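Local coordinates for protein adenosine deaminase (PDB 4GXW) that is a zinc-dependent amidohydrolase of the adenosine and AMP deaminase family, probably removing the amino group of an adenine-type substrate by hydrolysis, at residues 35-40 against 214-219; 116-121 against 187-192; 79-84 against 157-162; 218-223 against 268-273; 293-298 against 335-340. All coordinates share one frame; numbering follows the deposited sequence.

Contact 1. Residues 35-40 against 214-219; sequences HCHLLG and TAHAGE. With ZN (zinc ion), chain C.
H216 meets H35 and H37 at one zinc ion, delivered there by a strand whose side chains alternate in role. T214 comes first, its hydroxyl hydrogen-bonded to D240; small A215, on the far side of the strand, packs on I187 of the next strand. H216 then turns inward. With its CG anti to the carbonyl carbon (chi1 -77°), the imidazole reaches the metal, and its NE2 lies 2.3 Å from the zinc. From the other segment H35 NE2 binds the zinc at 2.2 Å and H37 NE2 at 2.1 Å, the alternating pair of an HxH motif. The rings of H35 and H216 are inclined at 66°, whereas H37 and H216 meet rim to rim from opposite directions. H35 NE2 and H216 NE2 are 3.2 Å apart without a hydrogen bond, because both point at the same cation. G218 follows A217 with a positive phi of 76°, comfortable for glycine, and turns the chain so that E219 comes back beside the site. Its OE1 lies at the edge of the H216 ring. T263 holds H35 ND1, a second-shell grip that fixes how this ring is turned. D301 and water 1, whose oxygen is 2.0 Å from the zinc, complete five ligands. Such a mononuclear centre would polarise its water and probably make it easier to deprotonate, consistent with hydrolytic deamination.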
# COMPACT_ATOMS: atom_id res chain seq x y z
N HIS A 35 -2.62 0.28 -1.11
CA HIS A 35 -1.52 0.81 -0.31
C HIS A 35 -0.20 0.21 -0.78
O HIS A 35 0.20 -0.88 -0.35
CB HIS A 35 -1.74 0.53 1.19
CG HIS A 35 -0.77 1.22 2.11
ND1 HIS A 35 -1.11 1.56 3.40
CD2 HIS A 35 0.51 1.61 1.93
CE1 HIS A 35 -0.07 2.15 3.98
NE2 HIS A 35 0.93 2.21 3.10
N CYS A 36 0.45 0.92 -1.69
CA CYS A 36 1.72 0.48 -2.26
C CYS A 36 2.50 1.69 -2.73
O CYS A 36 1.98 2.50 -3.50
CB CYS A 36 1.48 -0.46 -3.44
SG CYS A 36 3.02 -1.14 -4.08
N HIS A 37 3.74 1.79 -2.29
CA HIS A 37 4.62 2.87 -2.73
C HIS A 37 5.40 2.41 -3.94
O HIS A 37 6.11 1.39 -3.89
CB HIS A 37 5.55 3.32 -1.59
CG HIS A 37 4.82 3.76 -0.36
ND1 HIS A 37 4.49 5.08 -0.11
CD2 HIS A 37 4.30 3.04 0.66
CE1 HIS A 37 3.82 5.14 1.03
NE2 HIS A 37 3.69 3.92 1.51
N LEU A 38 5.27 3.16 -5.03
CA LEU A 38 6.00 2.91 -6.27
C LEU A 38 7.48 2.62 -6.02
O LEU A 38 8.03 1.63 -6.53
CB LEU A 38 5.88 4.12 -7.19
CG LEU A 38 6.57 3.98 -8.55
CD1 LEU A 38 6.00 2.79 -9.32
CD2 LEU A 38 6.46 5.27 -9.33
N LEU A 39 8.13 3.46 -5.22
CA LEU A 39 9.56 3.35 -4.99
C LEU A 39 9.91 2.20 -4.04
O LEU A 39 11.08 1.86 -3.88
CB LEU A 39 10.15 4.69 -4.52
CG LEU A 39 10.62 5.64 -5.64
CD1 LEU A 39 9.49 6.00 -6.61
CD2 LEU A 39 11.24 6.90 -5.04
N GLY A 40 8.89 1.62 -3.41
CA GLY A 40 9.08 0.40 -2.62
C GLY A 40 8.76 -0.88 -3.38
O GLY A 40 8.70 -1.97 -2.79
N THR A 214 -6.40 10.54 1.04
CA THR A 214 -6.11 9.51 2.02
C THR A 214 -4.93 10.01 2.86
O THR A 214 -4.33 11.03 2.54
CB THR A 214 -5.82 8.14 1.37
OG1 THR A 214 -5.69 7.13 2.39
CG2 THR A 214 -4.56 8.18 0.51
N ALA A 215 -4.62 9.31 3.95
CA ALA A 215 -3.50 9.73 4.81
C ALA A 215 -2.97 8.58 5.64
O ALA A 215 -3.75 7.83 6.22
CB ALA A 215 -3.94 10.86 5.74
N HIS A 216 -1.64 8.47 5.72
CA HIS A 216 -0.99 7.62 6.72
C HIS A 216 -1.24 8.27 8.09
O HIS A 216 -0.95 9.46 8.30
CB HIS A 216 0.53 7.52 6.48
CG HIS A 216 0.94 6.60 5.36
ND1 HIS A 216 0.44 6.71 4.08
CD2 HIS A 216 1.83 5.58 5.33
CE1 HIS A 216 1.00 5.78 3.31
NE2 HIS A 216 1.85 5.08 4.05
N ALA A 217 -1.76 7.48 9.03
CA ALA A 217 -2.03 7.99 10.38
C ALA A 217 -2.02 6.85 11.38
O ALA A 217 -2.52 5.76 11.09
CB ALA A 217 -3.37 8.71 10.42
N GLY A 218 -1.44 7.09 12.55
CA GLY A 218 -1.41 6.07 13.59
C GLY A 218 -0.39 4.97 13.37
O GLY A 218 -0.53 3.86 13.91
N GLU A 219 0.63 5.26 12.56
CA GLU A 219 1.79 4.40 12.38
C GLU A 219 2.86 4.79 13.40
O GLU A 219 2.78 5.87 13.99
CB GLU A 219 2.34 4.53 10.95
CG GLU A 219 3.30 3.43 10.54
CD GLU A 219 3.87 3.59 9.13
OE1 GLU A 219 3.55 4.57 8.42
OE2 GLU A 219 4.69 2.73 8.74
ZN ZN C . 2.84 3.21 3.28
O HOH W 1 3.59 2.79 5.05

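Contact 2. Residues 116-121 against 187-192; sequences FWNPTG and IDYREN
The amide of N118 and the carboxylate of D188 meet from opposite directions, their planes 77° apart, and the amide is inclined at 45° to the ring of Y189. N118 OD1 approaches that ring obliquely, 3.4 Å from Y189 CE2. The ring of F116 likewise sees D188 OD2 from an oblique direction, and F116 CB approaches that oxygen at 4.1 Å. The firm link is a nearly straight hydrogen bond (168°) from N118 ND2 to D188 OD1, 2.8 Å long. It leaves in the plane of the amide and arrives on the syn side of the carboxylate, which is turned to N118 by a first torsion that sets D188 CG between the backbone N and the carbonyl carbon. Water 2 closes a ring by donating to N118 OD1 at 2.8 Å and to D188 OD2 at 2.7 Å. Asparagine suits this buried spot because its NH2 has two hydrogens to give, the second going to S157 O, while its carbonyl receives the water. D188 in turn lies against H37, and F116 packs edge-to-face on H35, so both border the zinc site. N118 and D188 thus reach over intervening strand 151-159, at the C-terminal ends of parallel strands 110-117 and 184-188, where TIM-barrel enzymes carry their active sites.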
# COMPACT_ATOMS: atom_id res chain seq x y z
N PHE A 116 1.22 4.99 -4.52
CA PHE A 116 1.75 6.26 -4.04
C PHE A 116 3.07 6.64 -4.72
O PHE A 116 3.95 5.80 -4.91
CB PHE A 116 2.02 6.19 -2.54
CG PHE A 116 0.80 5.89 -1.69
CD1 PHE A 116 -0.39 6.58 -1.85
CD2 PHE A 116 0.85 4.89 -0.72
CE1 PHE A 116 -1.50 6.29 -1.05
CE2 PHE A 116 -0.26 4.60 0.08
CZ PHE A 116 -1.43 5.31 -0.10
N TRP A 117 3.21 7.93 -5.04
CA TRP A 117 4.45 8.47 -5.58
C TRP A 117 4.64 9.85 -4.97
O TRP A 117 3.68 10.62 -4.93
CB TRP A 117 4.36 8.59 -7.11
CG TRP A 117 5.32 9.57 -7.74
CD1 TRP A 117 6.69 9.55 -7.67
CD2 TRP A 117 4.98 10.72 -8.53
NE1 TRP A 117 7.22 10.62 -8.39
CE2 TRP A 117 6.18 11.34 -8.93
CE3 TRP A 117 3.76 11.26 -8.97
CZ2 TRP A 117 6.20 12.49 -9.71
CZ3 TRP A 117 3.79 12.40 -9.75
CH2 TRP A 117 5.00 13.00 -10.11
N ASN A 118 5.84 10.15 -4.48
CA ASN A 118 6.13 11.47 -3.92
C ASN A 118 6.74 12.42 -4.95
O ASN A 118 7.92 12.32 -5.29
CB ASN A 118 7.08 11.38 -2.73
CG ASN A 118 6.58 10.46 -1.64
OD1 ASN A 118 6.98 9.30 -1.57
ND2 ASN A 118 5.72 10.99 -0.75
N PRO A 119 5.93 13.36 -5.46
CA PRO A 119 6.48 14.29 -6.46
C PRO A 119 7.53 15.25 -5.93
O PRO A 119 8.34 15.73 -6.71
CB PRO A 119 5.25 15.09 -6.92
CG PRO A 119 4.06 14.38 -6.38
CD PRO A 119 4.50 13.59 -5.19
N THR A 120 7.51 15.55 -4.63
CA THR A 120 8.48 16.49 -4.08
C THR A 120 9.91 15.99 -4.31
O THR A 120 10.76 16.74 -4.82
CB THR A 120 8.24 16.75 -2.58
OG1 THR A 120 6.91 17.25 -2.40
CG2 THR A 120 9.24 17.77 -2.04
N GLY A 121 10.18 14.74 -3.96
CA GLY A 121 11.49 14.15 -4.20
C GLY A 121 11.86 14.16 -5.67
O GLY A 121 12.98 14.49 -6.04
N ILE A 187 -0.46 11.16 2.18
CA ILE A 187 0.64 11.74 2.94
C ILE A 187 1.41 10.60 3.61
O ILE A 187 0.81 9.70 4.19
CB ILE A 187 0.17 12.80 3.98
CG1 ILE A 187 1.37 13.47 4.64
CG2 ILE A 187 -0.74 12.19 5.06
CD1 ILE A 187 1.00 14.74 5.40
N ASP A 188 2.73 10.63 3.49
CA ASP A 188 3.56 9.58 4.06
C ASP A 188 4.94 10.10 4.47
O ASP A 188 5.12 11.31 4.63
CB ASP A 188 3.64 8.36 3.12
CG ASP A 188 4.09 8.72 1.71
OD1 ASP A 188 5.07 9.47 1.56
OD2 ASP A 188 3.45 8.26 0.74
N TYR A 189 5.90 9.19 4.61
CA TYR A 189 7.19 9.41 5.28
C TYR A 189 7.03 9.47 6.81
O TYR A 189 5.97 9.08 7.32
CB TYR A 189 8.01 10.55 4.66
CG TYR A 189 8.76 10.14 3.40
CD1 TYR A 189 9.91 9.37 3.48
CD2 TYR A 189 8.34 10.54 2.13
CE1 TYR A 189 10.61 9.00 2.35
CE2 TYR A 189 9.06 10.17 0.98
CZ TYR A 189 10.19 9.39 1.12
OH TYR A 189 10.94 9.02 0.02
N ARG A 190 8.05 9.89 7.55
CA ARG A 190 8.03 9.68 9.00
C ARG A 190 6.97 10.52 9.70
O ARG A 190 6.98 11.74 9.59
CB ARG A 190 9.41 9.93 9.61
CG ARG A 190 9.56 9.47 11.07
CD ARG A 190 10.99 9.67 11.58
NE ARG A 190 11.14 9.31 12.99
CZ ARG A 190 11.22 10.19 13.98
NH1 ARG A 190 11.35 9.78 15.24
NH2 ARG A 190 11.16 11.49 13.72
N GLU A 191 6.05 9.86 10.41
CA GLU A 191 4.91 10.54 11.02
C GLU A 191 5.29 11.32 12.28
O GLU A 191 4.68 12.36 12.59
CB GLU A 191 3.79 9.52 11.31
CG GLU A 191 2.45 10.12 11.68
CD GLU A 191 1.35 9.08 11.85
OE1 GLU A 191 1.57 7.89 11.50
OE2 GLU A 191 0.26 9.45 12.35
N ASN A 192 6.30 10.83 13.00
CA ASN A 192 6.70 11.43 14.27
C ASN A 192 6.96 12.93 14.14
O ASN A 192 7.72 13.36 13.27
CB ASN A 192 7.98 10.77 14.80
CG ASN A 192 7.89 9.26 14.83
OD1 ASN A 192 7.73 8.62 13.80
ND2 ASN A 192 8.05 8.69 16.02
O HOH W 2 4.80 7.57 -1.47

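Contact 3. Residues 79-84 against 157-162; sequences VLRALD and SIDREQ
D159 OD2 is held by two donors coming from opposite faces of its carboxylate: R81 NH1 at 2.7 Å and Q162 NE2 at 3.0 Å. D159 OD1 is gripped in the same two-sided way, by R81 NH2 at 3.1 Å and by the backbone N of E161 at 3.2 Å. The arginine therefore takes the aspartate end-on, one nitrogen to each oxygen, with the two planes inclined at 34°. D159 lies close to the plane of the guanidinium, whereas the nitrogens meet the carboxylate on its syn sides but somewhat out of its plane. A bend in the arginine chain at chi2 (-64°), followed by an extended stretch, carries the group from helix 77-87 across to the end of strand 151-159. There D159 begins a type I turn, and its bond to E161 N makes an Asx turn, a task for which a short acidic side chain is well suited. E161 adds a second salt bridge, with its OE1 3.2 Å from R81 NH2 and its carboxylate turned 72° from the guanidinium. Water 3 accepts from R81 NE at 2.8 Å and donates to E161 OE1, while E161 OE2 takes R190 N. With Y189 offering a cation-pi contact as well, the arginine's charge is answered by two carboxylates and an aromatic ring, which probably keeps D159 and E161 ionised and ties the turn to the helix.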
# COMPACT_ATOMS: atom_id res chain seq x y z
N VAL A 79 15.84 3.81 1.49
CA VAL A 79 15.98 3.26 0.14
C VAL A 79 15.21 4.14 -0.84
O VAL A 79 15.71 4.44 -1.93
CB VAL A 79 15.45 1.81 0.06
CG1 VAL A 79 15.62 1.27 -1.36
CG2 VAL A 79 16.18 0.92 1.06
N LEU A 80 14.01 4.56 -0.44
CA LEU A 80 13.22 5.48 -1.25
C LEU A 80 14.00 6.77 -1.47
O LEU A 80 14.02 7.30 -2.59
CB LEU A 80 11.88 5.79 -0.58
CG LEU A 80 10.74 4.81 -0.90
CD1 LEU A 80 11.02 3.42 -0.35
CD2 LEU A 80 9.42 5.36 -0.37
N ARG A 81 14.67 7.25 -0.42
CA ARG A 81 15.46 8.48 -0.51
C ARG A 81 16.63 8.32 -1.49
O ARG A 81 16.93 9.23 -2.26
CB ARG A 81 15.99 8.88 0.87
CG ARG A 81 14.92 9.26 1.90
CD ARG A 81 14.15 10.51 1.50
NE ARG A 81 13.26 10.96 2.56
CZ ARG A 81 12.28 11.84 2.39
NH1 ARG A 81 12.07 12.36 1.18
NH2 ARG A 81 11.50 12.19 3.41
N ALA A 82 17.28 7.16 -1.45
CA ALA A 82 18.38 6.88 -2.38
C ALA A 82 17.91 6.82 -3.83
O ALA A 82 18.61 7.27 -4.74
CB ALA A 82 19.09 5.58 -1.99
N LEU A 83 16.72 6.25 -4.06
CA LEU A 83 16.13 6.22 -5.40
C LEU A 83 15.95 7.64 -5.95
O LEU A 83 16.38 7.94 -7.07
CB LEU A 83 14.81 5.43 -5.40
CG LEU A 83 14.98 3.91 -5.50
CD1 LEU A 83 13.78 3.19 -4.93
CD2 LEU A 83 15.19 3.53 -6.95
N ASP A 84 15.35 8.53 -5.15
CA ASP A 84 15.17 9.92 -5.57
C ASP A 84 16.49 10.63 -5.84
O ASP A 84 16.64 11.34 -6.83
CB ASP A 84 14.42 10.74 -4.51
CG ASP A 84 12.91 10.54 -4.52
OD1 ASP A 84 12.36 9.99 -5.49
OD2 ASP A 84 12.27 10.97 -3.54
N SER A 157 1.72 11.89 -3.40
CA SER A 157 1.68 11.87 -1.95
C SER A 157 2.63 12.87 -1.33
O SER A 157 3.78 13.02 -1.75
CB SER A 157 1.99 10.46 -1.43
OG SER A 157 0.98 9.55 -1.86
N ILE A 158 2.12 13.56 -0.32
CA ILE A 158 2.89 14.55 0.41
C ILE A 158 4.03 13.89 1.18
O ILE A 158 3.83 12.84 1.81
CB ILE A 158 1.96 15.28 1.41
CG1 ILE A 158 0.88 16.05 0.65
CG2 ILE A 158 2.77 16.16 2.36
CD1 ILE A 158 -0.32 16.40 1.51
N ASP A 159 5.22 14.46 1.08
CA ASP A 159 6.37 14.07 1.88
C ASP A 159 6.27 14.89 3.16
O ASP A 159 6.61 16.08 3.18
CB ASP A 159 7.66 14.39 1.10
CG ASP A 159 8.92 14.08 1.86
OD1 ASP A 159 8.88 13.79 3.07
OD2 ASP A 159 9.99 14.14 1.20
N ARG A 160 5.77 14.29 4.23
CA ARG A 160 5.46 15.06 5.43
C ARG A 160 6.69 15.57 6.18
O ARG A 160 6.57 16.36 7.11
CB ARG A 160 4.54 14.27 6.37
CG ARG A 160 5.25 13.18 7.17
CD ARG A 160 4.25 12.15 7.70
NE ARG A 160 3.20 12.77 8.52
CZ ARG A 160 1.96 12.30 8.67
NH1 ARG A 160 1.59 11.16 8.09
NH2 ARG A 160 1.09 12.98 9.41
N GLU A 161 7.88 15.12 5.77
CA GLU A 161 9.11 15.62 6.37
C GLU A 161 9.52 16.98 5.81
O GLU A 161 10.40 17.64 6.37
CB GLU A 161 10.24 14.60 6.22
CG GLU A 161 9.93 13.29 6.94
CD GLU A 161 11.01 12.24 6.76
OE1 GLU A 161 12.18 12.61 6.55
OE2 GLU A 161 10.67 11.04 6.80
N GLN A 162 8.88 17.40 4.73
CA GLN A 162 9.12 18.71 4.16
C GLN A 162 8.02 19.68 4.56
O GLN A 162 7.00 19.29 5.14
CB GLN A 162 9.27 18.63 2.63
CG GLN A 162 10.09 17.43 2.09
CD GLN A 162 11.38 17.13 2.85
OE1 GLN A 162 12.07 18.03 3.34
NE2 GLN A 162 11.73 15.84 2.94
O HOH W 3 13.36 10.07 5.19

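Contact 4. Residues 218-223 against 268-273; sequences GEFGMP and NSYYLR
Residues E219 to M222 form a type I' turn, closed by M222 N to E219 O at 2.9 Å, and its middle pair F220 and G221 lies against the side chain of Y270 in the first turn of helix 269-274. Both middle residues have positive phi, which glycine adopts easily and phenylalanine less readily. Y270 carries its phenol ring out to the turn with CG anti to the backbone N (chi1 175°), and the turn's backbone covers one ring face. F220 CA sits 3.4 Å from the centroid of the Y270 ring, only 9° off its normal, in a CH-pi contact, and G221 N lies over the same face, 3.5 Å from Y270 CE2. Lacking a CB, G221 can pass close beside the tyrosine hydroxyl. The F220 side chain points away from the helix, though its CB still touches Y270 CD1 at 4.2 Å; one face of its ring lies on E219 CG. N268 is the N-cap of the helix: its OD1 accepts from Y271 N at 3.2 Å, while its ND2 gives a weak, bent bond to E219 OE2, also 3.2 Å. Asparagine suits the position by doing both at once. Water 5 donates to E219 OE2 and accepts from Y270 N, and water 4 joins G218 O, G221 N and Y271 OH. With the direct bond weak, waters 4, 5 and 6 carry most polar links beside E219, whose side chain is about 5 Å from the zinc.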
# COMPACT_ATOMS: atom_id res chain seq x y z
N GLY A 218 -1.44 7.09 12.55
CA GLY A 218 -1.41 6.07 13.59
C GLY A 218 -0.39 4.97 13.37
O GLY A 218 -0.53 3.86 13.91
N GLU A 219 0.63 5.26 12.56
CA GLU A 219 1.79 4.40 12.38
C GLU A 219 2.86 4.79 13.40
O GLU A 219 2.78 5.87 13.99
CB GLU A 219 2.34 4.53 10.95
CG GLU A 219 3.30 3.43 10.54
CD GLU A 219 3.87 3.59 9.13
OE1 GLU A 219 3.55 4.57 8.42
OE2 GLU A 219 4.69 2.73 8.74
N PHE A 220 3.84 3.93 13.62
CA PHE A 220 4.95 4.20 14.55
C PHE A 220 4.49 4.46 15.99
O PHE A 220 5.18 5.12 16.76
CB PHE A 220 5.79 5.41 14.08
CG PHE A 220 6.16 5.38 12.63
CD1 PHE A 220 7.21 4.58 12.18
CD2 PHE A 220 5.49 6.17 11.70
CE1 PHE A 220 7.56 4.56 10.84
CE2 PHE A 220 5.83 6.15 10.36
CZ PHE A 220 6.88 5.34 9.93
N GLY A 221 3.31 3.96 16.34
CA GLY A 221 2.75 4.20 17.65
C GLY A 221 2.28 5.63 17.87
O GLY A 221 2.07 6.04 19.01
N MET A 222 2.13 6.39 16.79
CA MET A 222 1.67 7.77 16.93
C MET A 222 0.23 7.80 17.46
O MET A 222 -0.52 6.84 17.28
CB MET A 222 1.80 8.53 15.60
CG MET A 222 3.24 8.84 15.22
SD MET A 222 4.09 9.88 16.43
CE MET A 222 5.02 8.65 17.34
N PRO A 223 -0.15 8.90 18.13
CA PRO A 223 -1.43 8.94 18.83
C PRO A 223 -2.65 8.69 17.93
O PRO A 223 -2.65 9.12 16.77
CB PRO A 223 -1.48 10.38 19.38
CG PRO A 223 -0.05 10.79 19.50
CD PRO A 223 0.64 10.13 18.35
N ASN A 268 4.17 -4.46 8.30
CA ASN A 268 4.56 -3.16 8.84
C ASN A 268 5.86 -3.25 9.64
O ASN A 268 5.96 -4.02 10.59
CB ASN A 268 3.44 -2.60 9.71
CG ASN A 268 3.79 -1.26 10.32
OD1 ASN A 268 4.07 -1.16 11.52
ND2 ASN A 268 3.78 -0.20 9.50
N SER A 269 6.86 -2.46 9.25
CA SER A 269 8.19 -2.60 9.84
C SER A 269 8.21 -2.22 11.32
O SER A 269 8.91 -2.86 12.11
CB SER A 269 9.22 -1.75 9.09
OG SER A 269 9.32 -2.13 7.73
N TYR A 270 7.48 -1.17 11.67
CA TYR A 270 7.47 -0.70 13.05
C TYR A 270 7.08 -1.81 14.02
O TYR A 270 7.77 -2.04 15.02
CB TYR A 270 6.57 0.53 13.22
CG TYR A 270 6.43 0.99 14.66
CD1 TYR A 270 7.41 1.77 15.27
CD2 TYR A 270 5.32 0.62 15.42
CE1 TYR A 270 7.27 2.18 16.60
CE2 TYR A 270 5.18 1.02 16.73
CZ TYR A 270 6.15 1.79 17.32
OH TYR A 270 6.00 2.19 18.62
N TYR A 271 5.98 -2.50 13.74
CA TYR A 271 5.55 -3.55 14.67
C TYR A 271 6.47 -4.77 14.66
O TYR A 271 6.67 -5.38 15.70
CB TYR A 271 4.07 -3.92 14.50
CG TYR A 271 3.15 -2.86 15.07
CD1 TYR A 271 3.19 -2.55 16.43
CD2 TYR A 271 2.27 -2.15 14.26
CE1 TYR A 271 2.38 -1.55 16.97
CE2 TYR A 271 1.46 -1.15 14.79
CZ TYR A 271 1.52 -0.86 16.14
OH TYR A 271 0.71 0.13 16.66
N LEU A 272 7.04 -5.11 13.50
CA LEU A 272 8.02 -6.20 13.44
C LEU A 272 9.26 -5.88 14.27
O LEU A 272 9.86 -6.76 14.88
CB LEU A 272 8.44 -6.47 11.99
CG LEU A 272 7.46 -7.30 11.14
CD1 LEU A 272 7.83 -7.24 9.67
CD2 LEU A 272 7.49 -8.73 11.63
N ARG A 273 9.63 -4.60 14.30
CA ARG A 273 10.85 -4.18 14.98
C ARG A 273 10.64 -4.03 16.48
O ARG A 273 11.54 -4.33 17.27
CB ARG A 273 11.31 -2.86 14.35
CG ARG A 273 12.65 -2.36 14.82
CD ARG A 273 13.10 -1.16 13.97
NE ARG A 273 12.15 -0.04 14.00
CZ ARG A 273 11.42 0.35 12.96
NH1 ARG A 273 11.50 -0.29 11.80
NH2 ARG A 273 10.59 1.39 13.08
O HOH W 4 1.40 2.24 14.96
O HOH W 5 6.75 1.15 9.74
O HOH W 6 3.07 1.19 12.81

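Contact 5. Residues 293-298 against 335-340; sequences GLKIHP and GIDGAW
The eighth strand of the TIM barrel, 295-298, packs here on the last turn of helix 325-338 through two side chains that alternate onto the same side, K295 and H297. The imidazole of H297 lays one face on G335, with CD2 3.4 Å from G335 CA. Glycine fits this place because no CB stands between the helix backbone and the ring, which lets strand and helix approach until H297 CA and G335 CA are 5.7 Å apart. H297 ND1 is hydrogen-bonded to N299. Nearer the surface, K295 reaches out with an extended chain to the helix end, where NZ forms a salt bridge with D337 OD2 at 2.8 Å. The ammonium meets that oxygen from above the carboxylate plane, 39° out of it, and the two side chains cross at about a right angle. D337 OD1 has its own salt bridge with R350, so the aspartate joins two positive groups. I296, on the reverse side of the strand, packs on M317 of helix 310-319 and on F331, earlier in the same helix 325-338, while backbone bonds to F262 and V264 tie the strand to its neighbour 261-264. On the helix, I336 faces away from the strand and into helix 343-371.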
# COMPACT_ATOMS: atom_id res chain seq x y z
N GLY A 293 -15.24 -3.51 14.63
CA GLY A 293 -16.20 -3.07 13.64
C GLY A 293 -15.59 -2.38 12.43
O GLY A 293 -16.31 -1.96 11.52
N LEU A 294 -14.26 -2.26 12.40
CA LEU A 294 -13.59 -1.52 11.34
C LEU A 294 -13.41 -2.36 10.09
O LEU A 294 -13.15 -3.57 10.18
CB LEU A 294 -12.23 -1.02 11.82
CG LEU A 294 -12.25 -0.19 13.10
CD1 LEU A 294 -10.84 0.15 13.53
CD2 LEU A 294 -13.07 1.08 12.91
N LYS A 295 -13.55 -1.72 8.93
CA LYS A 295 -13.27 -2.35 7.64
C LYS A 295 -11.80 -2.22 7.31
O LYS A 295 -11.32 -1.10 7.10
CB LYS A 295 -14.08 -1.65 6.53
CG LYS A 295 -15.58 -1.86 6.61
CD LYS A 295 -16.26 -1.31 5.35
CE LYS A 295 -17.74 -1.65 5.32
NZ LYS A 295 -18.35 -1.29 4.00
N ILE A 296 -11.08 -3.34 7.28
CA ILE A 296 -9.68 -3.32 6.89
C ILE A 296 -9.47 -4.01 5.55
O ILE A 296 -10.31 -4.79 5.09
CB ILE A 296 -8.75 -3.92 7.98
CG1 ILE A 296 -8.89 -5.45 8.06
CG2 ILE A 296 -9.00 -3.26 9.33
CD1 ILE A 296 -7.93 -6.11 9.05
N HIS A 297 -8.31 -3.75 4.96
CA HIS A 297 -7.95 -4.31 3.66
C HIS A 297 -6.44 -4.45 3.63
O HIS A 297 -5.73 -3.46 3.80
CB HIS A 297 -8.43 -3.39 2.54
CG HIS A 297 -8.00 -3.84 1.18
ND1 HIS A 297 -6.95 -3.27 0.51
CD2 HIS A 297 -8.48 -4.83 0.39
CE1 HIS A 297 -6.79 -3.89 -0.65
NE2 HIS A 297 -7.70 -4.85 -0.74
N PRO A 298 -5.93 -5.67 3.42
CA PRO A 298 -4.49 -5.91 3.49
C PRO A 298 -3.75 -5.57 2.20
O PRO A 298 -4.31 -5.72 1.11
CB PRO A 298 -4.41 -7.41 3.76
CG PRO A 298 -5.60 -7.95 3.03
CD PRO A 298 -6.68 -6.92 3.21
N GLY A 335 -11.99 -3.78 0.15
CA GLY A 335 -11.16 -3.20 -0.89
C GLY A 335 -11.97 -2.58 -2.02
O GLY A 335 -11.61 -1.52 -2.54
N ILE A 336 -13.06 -3.24 -2.40
CA ILE A 336 -13.96 -2.69 -3.41
C ILE A 336 -14.59 -1.39 -2.90
O ILE A 336 -14.60 -0.37 -3.60
CB ILE A 336 -15.05 -3.70 -3.80
CG1 ILE A 336 -14.43 -4.86 -4.58
CG2 ILE A 336 -16.13 -3.02 -4.63
CD1 ILE A 336 -15.31 -6.10 -4.67
N ASP A 337 -15.10 -1.42 -1.67
CA ASP A 337 -15.70 -0.22 -1.07
C ASP A 337 -14.72 0.94 -0.98
O ASP A 337 -15.09 2.08 -1.20
CB ASP A 337 -16.23 -0.51 0.33
CG ASP A 337 -17.40 -1.47 0.34
OD1 ASP A 337 -18.08 -1.59 -0.70
OD2 ASP A 337 -17.65 -2.08 1.40
N GLY A 338 -13.47 0.63 -0.65
CA GLY A 338 -12.48 1.68 -0.46
C GLY A 338 -11.86 2.24 -1.72
O GLY A 338 -11.26 3.31 -1.68
N ALA A 339 -11.99 1.54 -2.84
CA ALA A 339 -11.34 1.95 -4.08
C ALA A 339 -11.88 3.27 -4.62
O ALA A 339 -13.04 3.63 -4.41
CB ALA A 339 -11.46 0.84 -5.14
N TRP A 340 -11.02 3.97 -5.34
CA TRP A 340 -11.37 5.26 -5.91
C TRP A 340 -11.85 5.08 -7.34
O TRP A 340 -11.21 5.52 -8.30
CB TRP A 340 -10.18 6.22 -5.79
CG TRP A 340 -9.97 6.65 -4.36
CD1 TRP A 340 -10.77 6.37 -3.28
CD2 TRP A 340 -8.88 7.44 -3.85
NE1 TRP A 340 -10.26 6.95 -2.14
CE2 TRP A 340 -9.09 7.60 -2.46
CE3 TRP A 340 -7.75 8.01 -4.43
CZ2 TRP A 340 -8.22 8.33 -1.65
CZ3 TRP A 340 -6.88 8.73 -3.62
CH2 TRP A 340 -7.13 8.89 -2.25

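Contacts 1 and 2 are buried and adjacent at the six-stranded part of the barrel, contact 1 drawing one side from the loop after strand 31-33: a metal centre in one, an amide, a carboxylate and a water in the other, touching where H37 meets D188. Contact 3 uses the strand between those of contact 2, but lies farther out, partly buried, and works by ion pairs. Contact 4 shares G218 and E219 with contact 1, yet is a surface contact bridged by waters and an aromatic face. Contact 5, about 26 Å from contact 3 between centres, is partly buried and joins a barrel strand to an outer helix, a salt bridge beside a buried histidine-glycine contact.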